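PDB 3EXT: RmpD (Hexulose-6-phosphate synthase) from Streptococcus mutans, which belongs to the orotidine 5'-phosphate decarboxylase/HUMPS family of TIM-barrel proteins and carries a magnesium ion in its barrel. Local coordinates for residues L8-D13 with D32-G37; D64-D69 with W85-C90; R170-G175 with T192-R197. All coordinates share one frame; numbering follows the deposited sequence.

In the fold
All three contacts are buried pairings of neighbouring parallel strands in one closed eight-stranded barrel. Interactions 1 and 2 share the magnesium ion, which Glu35 of the first and Asp64 of the second bind together, although their centres lie about 15 Å apart. Interactions 1 and 3 meet where strand 192-195 closes the barrel against strand 7-12, with Ile194 packed against Gln9, Ala11 and Glu35. Interaction 1 is a regular strand pair with an acidic metal ligand at its end; interaction 2 relies more on polar side chains and reaches the second subunit at its far end; interaction 3 is mostly backbone pairing and apolar packing, without a metal ligand.

Interaction 1 (L8-D13 with D32-G37); sequences LQVALD and DVIEAG. With MG (magnesium ion), chain B.
Gln9 and Glu35 meet inside the barrel, on the face that Val33 and Ala11 share. From CB outward, Gln9 runs over its bridge partner and on to the acid: CB lies 3.8 Å from Val33 CB, CG and CD pass close to Val33 CG1, OE1 stays beside that same methyl, and NE2 donates to Glu35 OE1 at 2.7 Å. With CG anti to the backbone N (chi1 177°) and the chain extended beyond it, the amide is carried two residues along the neighbouring strand. The carboxylate oxygen lies in the amide plane, but the N-H comes to it from above the carboxylate, the two planes being 89° apart. Glu35 OE1 also accepts from a water on the magnesium ion, while OE2 binds the metal itself at 2.1 Å; Asp64 supplies a further ligand.

Beneath this runs the parallel pairing of the first beta-alpha-beta unit, Glu35 N giving to Val10 O at 2.9 Å and Gly37 N to Leu12 O. On the opposite face Leu12 CD1 touches Ile34 CG2 at 3.9 Å, the branched Leu12 packing under helix 17-27 and Ile34 against Phe56. At the other end Asp32 OD2 takes Leu8 N and pairs with Lys213. The Glu35 carboxylate thus has one oxygen held by an amide and a metal-bound water and the other by the metal, so it cannot easily turn.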
# COMPACT_ATOMS: atom_id res chain seq x y z
N LEU A 8 1.66 -18.22 15.65
CA LEU A 8 1.69 -16.87 16.22
C LEU A 8 2.61 -15.95 15.35
O LEU A 8 3.79 -16.21 15.18
CB LEU A 8 2.11 -16.90 17.69
CG LEU A 8 2.27 -15.57 18.44
CD1 LEU A 8 0.98 -14.69 18.42
CD2 LEU A 8 2.80 -15.76 19.81
N GLN A 9 2.04 -14.86 14.85
CA GLN A 9 2.73 -13.86 14.02
C GLN A 9 2.78 -12.56 14.84
O GLN A 9 1.76 -12.16 15.41
CB GLN A 9 1.96 -13.64 12.73
CG GLN A 9 2.57 -12.54 11.82
CD GLN A 9 2.04 -12.59 10.44
OE1 GLN A 9 1.77 -13.66 9.89
NE2 GLN A 9 1.92 -11.40 9.81
N VAL A 10 3.98 -11.95 14.95
CA VAL A 10 4.07 -10.61 15.50
C VAL A 10 4.20 -9.56 14.37
O VAL A 10 5.11 -9.65 13.55
CB VAL A 10 5.22 -10.47 16.51
CG1 VAL A 10 6.65 -10.81 15.89
CG2 VAL A 10 5.18 -9.06 17.18
N ALA A 11 3.28 -8.59 14.38
CA ALA A 11 3.26 -7.47 13.46
C ALA A 11 4.13 -6.37 14.04
O ALA A 11 3.92 -5.92 15.18
CB ALA A 11 1.80 -6.96 13.30
N LEU A 12 5.13 -5.93 13.27
CA LEU A 12 5.92 -4.80 13.68
C LEU A 12 5.42 -3.60 12.92
O LEU A 12 5.78 -3.39 11.78
CB LEU A 12 7.43 -5.04 13.40
CG LEU A 12 7.99 -6.39 13.95
CD1 LEU A 12 9.38 -6.69 13.33
CD2 LEU A 12 8.00 -6.44 15.54
N ASP A 13 4.63 -2.76 13.58
CA ASP A 13 4.01 -1.65 12.87
C ASP A 13 4.62 -0.32 13.36
O ASP A 13 3.97 0.72 13.30
CB ASP A 13 2.44 -1.67 13.08
CG ASP A 13 1.72 -2.92 12.43
OD1 ASP A 13 2.09 -3.38 11.33
OD2 ASP A 13 0.72 -3.44 13.01
N ASP A 32 6.12 -17.68 15.66
CA ASP A 32 6.34 -18.46 14.48
C ASP A 32 6.66 -17.57 13.25
O ASP A 32 7.36 -18.00 12.33
CB ASP A 32 5.10 -19.33 14.21
CG ASP A 32 4.79 -20.27 15.36
OD1 ASP A 32 5.66 -21.12 15.64
OD2 ASP A 32 3.73 -20.11 15.99
N VAL A 33 6.17 -16.34 13.26
CA VAL A 33 6.22 -15.52 12.03
C VAL A 33 6.50 -14.15 12.52
O VAL A 33 5.91 -13.72 13.53
CB VAL A 33 4.88 -15.48 11.25
CG1 VAL A 33 4.99 -14.63 9.99
CG2 VAL A 33 4.34 -16.89 10.89
N ILE A 34 7.45 -13.48 11.84
CA ILE A 34 7.81 -12.12 12.15
C ILE A 34 7.45 -11.25 10.94
O ILE A 34 7.85 -11.54 9.81
CB ILE A 34 9.29 -11.98 12.54
CG1 ILE A 34 9.58 -12.85 13.82
CG2 ILE A 34 9.68 -10.51 12.75
CD1 ILE A 34 11.01 -12.78 14.35
N GLU A 35 6.67 -10.19 11.17
CA GLU A 35 6.19 -9.39 10.03
C GLU A 35 6.67 -7.96 10.08
O GLU A 35 6.42 -7.28 11.08
CB GLU A 35 4.66 -9.40 10.05
CG GLU A 35 4.05 -8.32 9.20
CD GLU A 35 2.60 -7.99 9.54
OE1 GLU A 35 1.92 -8.76 10.31
OE2 GLU A 35 2.14 -6.94 9.04
N ALA A 36 7.31 -7.48 9.01
CA ALA A 36 7.48 -6.01 8.82
C ALA A 36 6.18 -5.38 8.34
O ALA A 36 5.81 -5.57 7.16
CB ALA A 36 8.57 -5.68 7.80
N GLY A 37 5.54 -4.60 9.24
CA GLY A 37 4.22 -4.08 8.93
C GLY A 37 4.33 -2.89 7.96
O GLY A 37 5.42 -2.30 7.82
MG MG B . 0.19 -6.30 8.53
O HOH W 1 0.37 -4.67 9.49
O HOH W 2 -0.60 -7.57 10.34
O HOH W 3 -1.84 -5.64 8.32
O HOH W 4 -0.35 -8.21 7.33

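Interaction 2 (D64-D69 with W85-C90); sequences DTKCAD and WMTCIC. With MG (magnesium ion), chain B.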
# COMPACT_ATOMS: atom_id res chain seq x y z
N ASP A 64 4.84 -6.88 4.70
CA ASP A 64 3.46 -6.43 4.52
C ASP A 64 3.43 -5.14 3.70
O ASP A 64 3.26 -4.04 4.25
CB ASP A 64 2.83 -6.24 5.92
CG ASP A 64 1.38 -5.86 5.88
OD1 ASP A 64 0.72 -5.91 4.82
OD2 ASP A 64 0.88 -5.42 6.95
N THR A 65 3.55 -5.26 2.38
CA THR A 65 3.63 -4.07 1.50
C THR A 65 2.24 -3.62 1.02
O THR A 65 2.09 -2.49 0.49
CB THR A 65 4.44 -4.39 0.22
OG1 THR A 65 3.86 -5.54 -0.41
CG2 THR A 65 5.95 -4.69 0.58
N LYS A 66 1.24 -4.49 1.19
CA LYS A 66 -0.12 -4.26 0.63
C LYS A 66 -0.00 -3.80 -0.82
O LYS A 66 -0.61 -2.81 -1.21
CB LYS A 66 -0.90 -3.23 1.44
CG LYS A 66 -1.43 -3.84 2.77
CD LYS A 66 -1.94 -2.78 3.72
CE LYS A 66 -2.46 -3.41 5.05
NZ LYS A 66 -1.34 -3.94 5.92
N CYS A 67 0.75 -4.55 -1.61
CA CYS A 67 1.02 -4.17 -3.00
C CYS A 67 -0.29 -4.03 -3.81
O CYS A 67 -1.10 -4.94 -3.80
CB CYS A 67 1.88 -5.27 -3.58
SG CYS A 67 2.36 -5.06 -5.27
N ALA A 68 -0.48 -2.90 -4.51
CA ALA A 68 -1.63 -2.67 -5.39
C ALA A 68 -1.29 -2.72 -6.90
O ALA A 68 -2.20 -2.82 -7.71
CB ALA A 68 -2.32 -1.31 -5.08
N ASP A 69 -0.00 -2.60 -7.23
CA ASP A 69 0.47 -2.42 -8.59
C ASP A 69 1.99 -2.72 -8.63
O ASP A 69 2.62 -2.87 -7.57
CB ASP A 69 0.21 -0.96 -9.02
CG ASP A 69 0.04 -0.80 -10.52
OD1 ASP A 69 0.24 -1.79 -11.26
OD2 ASP A 69 -0.31 0.33 -10.95
N TRP A 85 6.74 -14.25 2.79
CA TRP A 85 5.37 -13.95 2.40
C TRP A 85 5.26 -12.48 2.14
O TRP A 85 5.88 -11.69 2.85
CB TRP A 85 4.37 -14.33 3.50
CG TRP A 85 4.34 -15.83 3.86
CD1 TRP A 85 4.78 -16.89 3.11
CD2 TRP A 85 3.79 -16.37 5.06
NE1 TRP A 85 4.61 -18.08 3.82
CE2 TRP A 85 3.98 -17.78 5.02
CE3 TRP A 85 3.21 -15.80 6.21
CZ2 TRP A 85 3.54 -18.62 6.06
CZ3 TRP A 85 2.79 -16.65 7.25
CH2 TRP A 85 2.98 -18.05 7.16
N MET A 86 4.55 -12.10 1.09
CA MET A 86 4.30 -10.67 0.85
C MET A 86 2.79 -10.45 0.71
O MET A 86 2.12 -11.27 0.09
CB MET A 86 4.97 -10.18 -0.43
CG MET A 86 4.99 -8.64 -0.44
SD MET A 86 5.58 -7.86 -1.95
CE MET A 86 4.26 -8.24 -3.14
N THR A 87 2.26 -9.34 1.24
CA THR A 87 0.84 -9.08 1.06
C THR A 87 0.58 -8.21 -0.22
O THR A 87 1.37 -7.31 -0.56
CB THR A 87 0.25 -8.30 2.25
OG1 THR A 87 0.96 -7.07 2.41
CG2 THR A 87 0.28 -9.13 3.58
N CYS A 88 -0.55 -8.49 -0.86
CA CYS A 88 -1.15 -7.64 -1.88
C CYS A 88 -2.50 -7.23 -1.34
O CYS A 88 -3.18 -8.06 -0.75
CB CYS A 88 -1.37 -8.42 -3.21
SG CYS A 88 0.12 -8.63 -4.26
N ILE A 89 -2.88 -5.98 -1.57
CA ILE A 89 -4.17 -5.46 -1.18
C ILE A 89 -5.23 -6.09 -2.13
O ILE A 89 -4.96 -6.32 -3.32
CB ILE A 89 -4.21 -3.89 -1.18
CG1 ILE A 89 -5.42 -3.32 -0.48
CG2 ILE A 89 -4.20 -3.31 -2.59
CD1 ILE A 89 -5.50 -3.62 0.98
N CYS A 90 -6.39 -6.38 -1.59
CA CYS A 90 -7.42 -7.10 -2.38
C CYS A 90 -7.84 -6.34 -3.62
O CYS A 90 -8.40 -6.95 -4.52
CB CYS A 90 -8.64 -7.46 -1.53
SG CYS A 90 -9.38 -6.07 -0.69
MG MG B . 0.19 -6.30 8.53
O HOH W 3 -1.84 -5.64 8.32
O HOH W 2 -0.60 -7.57 10.34
O HOH W 4 -0.35 -8.21 7.33
O HOH W 1 0.37 -4.67 9.49
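Thr87 OG1 joins the two strands by donating to Asp64 OD1 at 2.7 Å, using the lone pair of that oxygen which faces away from OD2. OD2, the other oxygen, binds the magnesium ion at 1.9 Å, with Glu35 as the other protein ligand. The same Thr87 hydroxyl accepts from Lys66 N at 2.9 Å, so donor and acceptor roles are both used. Its OG1 sits between the backbone N and the carbonyl carbon (chi1 58°), which turns it toward strand 64-67; a threonine suits the place because one small hydroxyl serves a carboxylate and a backbone N-H together.

Lys66 curls back beside Asp64, bent at its last torsion (chi4 71°), and NZ makes a salt bridge to Asp64 OD2 at 2.9 Å and reaches a metal-bound water. From the start of helix 38-44, Thr38 OG1 is hydrogen-bonded both to Lys66 NZ and to Asp64 O. These strands flank helix 71-79 in a beta-alpha-beta unit of the TIM barrel, and the metal lies at the C-terminal end of the barrel strands.

Further along, Cys67 N gives to Thr87 O and Ile89 N to Cys67 O, both at 3.0 Å. On the outer side Met86 crosses Thr65 at about a right angle, its flexible thioether packing against helices 71-79 and 94-107, and its CE rests 3.8 Å from Cys67 CB. Ala68 CB meets Ile89 CG2 at 3.7 Å, where Lys66 and Ser91 of the second subunit pack against Ala68 and Ile89.

Interaction 3 (R170-G175 with T192-R197); sequences RVSVTG and TFIAGR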
# COMPACT_ATOMS: atom_id res chain seq x y z
N ARG A 170 -5.70 -20.67 3.50
CA ARG A 170 -5.09 -20.58 4.82
C ARG A 170 -5.32 -19.16 5.33
O ARG A 170 -4.77 -18.19 4.76
CB ARG A 170 -3.59 -20.93 4.76
CG ARG A 170 -3.32 -22.46 4.81
CD ARG A 170 -1.95 -22.78 4.23
NE ARG A 170 -1.83 -22.35 2.84
CZ ARG A 170 -0.72 -21.86 2.28
NH1 ARG A 170 0.41 -21.74 3.00
NH2 ARG A 170 -0.74 -21.48 1.00
N VAL A 171 -6.16 -19.03 6.37
CA VAL A 171 -6.63 -17.71 6.80
C VAL A 171 -5.87 -17.21 8.04
O VAL A 171 -5.75 -17.93 9.05
CB VAL A 171 -8.17 -17.65 7.06
CG1 VAL A 171 -8.60 -16.24 7.38
CG2 VAL A 171 -8.97 -18.16 5.85
N SER A 172 -5.37 -15.98 7.96
CA SER A 172 -4.78 -15.30 9.14
C SER A 172 -5.81 -14.33 9.61
O SER A 172 -6.48 -13.72 8.80
CB SER A 172 -3.52 -14.48 8.83
OG SER A 172 -2.48 -15.30 8.38
N VAL A 173 -5.91 -14.18 10.92
CA VAL A 173 -6.85 -13.25 11.52
C VAL A 173 -6.07 -12.28 12.35
O VAL A 173 -5.02 -12.61 12.90
CB VAL A 173 -8.03 -13.94 12.33
CG1 VAL A 173 -8.90 -14.83 11.41
CG2 VAL A 173 -7.52 -14.73 13.50
N THR A 174 -6.60 -11.06 12.45
CA THR A 174 -5.94 -10.00 13.21
C THR A 174 -6.99 -9.00 13.69
O THR A 174 -8.08 -8.95 13.13
CB THR A 174 -4.77 -9.34 12.40
OG1 THR A 174 -3.96 -8.55 13.29
CG2 THR A 174 -5.27 -8.49 11.26
N GLY A 175 -6.67 -8.23 14.73
CA GLY A 175 -7.61 -7.28 15.34
C GLY A 175 -8.23 -7.83 16.62
O GLY A 175 -8.94 -8.83 16.58
N THR A 192 -3.04 -18.62 11.07
CA THR A 192 -2.13 -17.74 11.79
C THR A 192 -2.99 -16.72 12.56
O THR A 192 -3.99 -16.22 12.05
CB THR A 192 -1.13 -17.01 10.82
OG1 THR A 192 -0.34 -17.98 10.12
CG2 THR A 192 -0.16 -16.11 11.53
N PHE A 193 -2.62 -16.45 13.81
CA PHE A 193 -3.14 -15.33 14.59
C PHE A 193 -2.04 -14.30 14.57
O PHE A 193 -0.89 -14.60 14.95
CB PHE A 193 -3.41 -15.78 16.03
CG PHE A 193 -4.60 -16.70 16.15
CD1 PHE A 193 -5.90 -16.18 16.11
CD2 PHE A 193 -4.43 -18.08 16.30
CE1 PHE A 193 -7.01 -17.02 16.20
CE2 PHE A 193 -5.51 -18.91 16.40
CZ PHE A 193 -6.80 -18.39 16.34
N ILE A 194 -2.37 -13.11 14.08
CA ILE A 194 -1.45 -11.98 14.08
C ILE A 194 -1.70 -11.07 15.32
O ILE A 194 -2.79 -10.51 15.51
CB ILE A 194 -1.54 -11.13 12.78
CG1 ILE A 194 -1.57 -12.04 11.54
CG2 ILE A 194 -0.38 -10.10 12.76
CD1 ILE A 194 -1.74 -11.34 10.16
N ALA A 195 -0.68 -10.93 16.16
CA ALA A 195 -0.79 -10.05 17.31
C ALA A 195 0.25 -8.94 17.15
O ALA A 195 1.12 -9.03 16.30
CB ALA A 195 -0.57 -10.82 18.60
N GLY A 196 0.15 -7.89 17.95
CA GLY A 196 1.02 -6.70 17.75
C GLY A 196 1.42 -6.13 19.08
O GLY A 196 2.13 -6.77 19.88
N ARG A 197 0.92 -4.92 19.34
CA ARG A 197 1.30 -4.20 20.55
C ARG A 197 0.77 -4.84 21.82
O ARG A 197 1.35 -4.62 22.86
CB ARG A 197 0.90 -2.72 20.50
CG ARG A 197 1.47 -1.98 19.32
CD ARG A 197 0.57 -0.82 19.02
NE ARG A 197 1.09 0.44 19.55
CZ ARG A 197 0.61 1.09 20.61
NH1 ARG A 197 -0.41 0.61 21.32
NH2 ARG A 197 1.18 2.24 20.97
O HOH W 5 -4.31 -8.58 16.64
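Val173 and Phe193 run alongside each other in the same direction on the helix-facing side of two adjacent parallel strands, the seventh and eighth of the TIM barrel. Val173 CG2 approaches the phenyl ring obliquely, 3.4 Å from Phe193 CD1. The valine rotamer, with CG1 anti to the carbonyl carbon (chi1 -63°), is what puts CG2 against the ring. A beta-branched valine suits an extended strand, and the flat phenylalanine ring offers a wide apolar surface to its neighbours, where Phe185 meets it edge-to-face and Trp220 also contacts it.

On the barrel interior Ser172, Thr174 and Thr192 are small and polar, with Ile194 the large apolar one. Ser172 OG lies against Thr192 CB at 3.3 Å, and Ser172 CB touches Ile194 CD1 at 3.8 Å. Ile194 and Thr174 slant across one another, their CB atoms 3.7 Å apart; isoleucine here gives a branched hydrocarbon that also packs on Ile139 and on Gln9 and Ala11 of the first strand, joining the barrel seam.

Backbone bonds fix the Ser172-Thr192 and Val173-Phe193 pairs: Val173 N gives to Thr192 O, and Ile194 N to Val173 O at 2.9 Å, almost straight at 176°. The strand end is tied by one carbonyl, Ile194 O, which receives a water that also accepts from Gly175 N, and to which Thr174 OG1 donates at 3.2 Å from above the carbonyl plane.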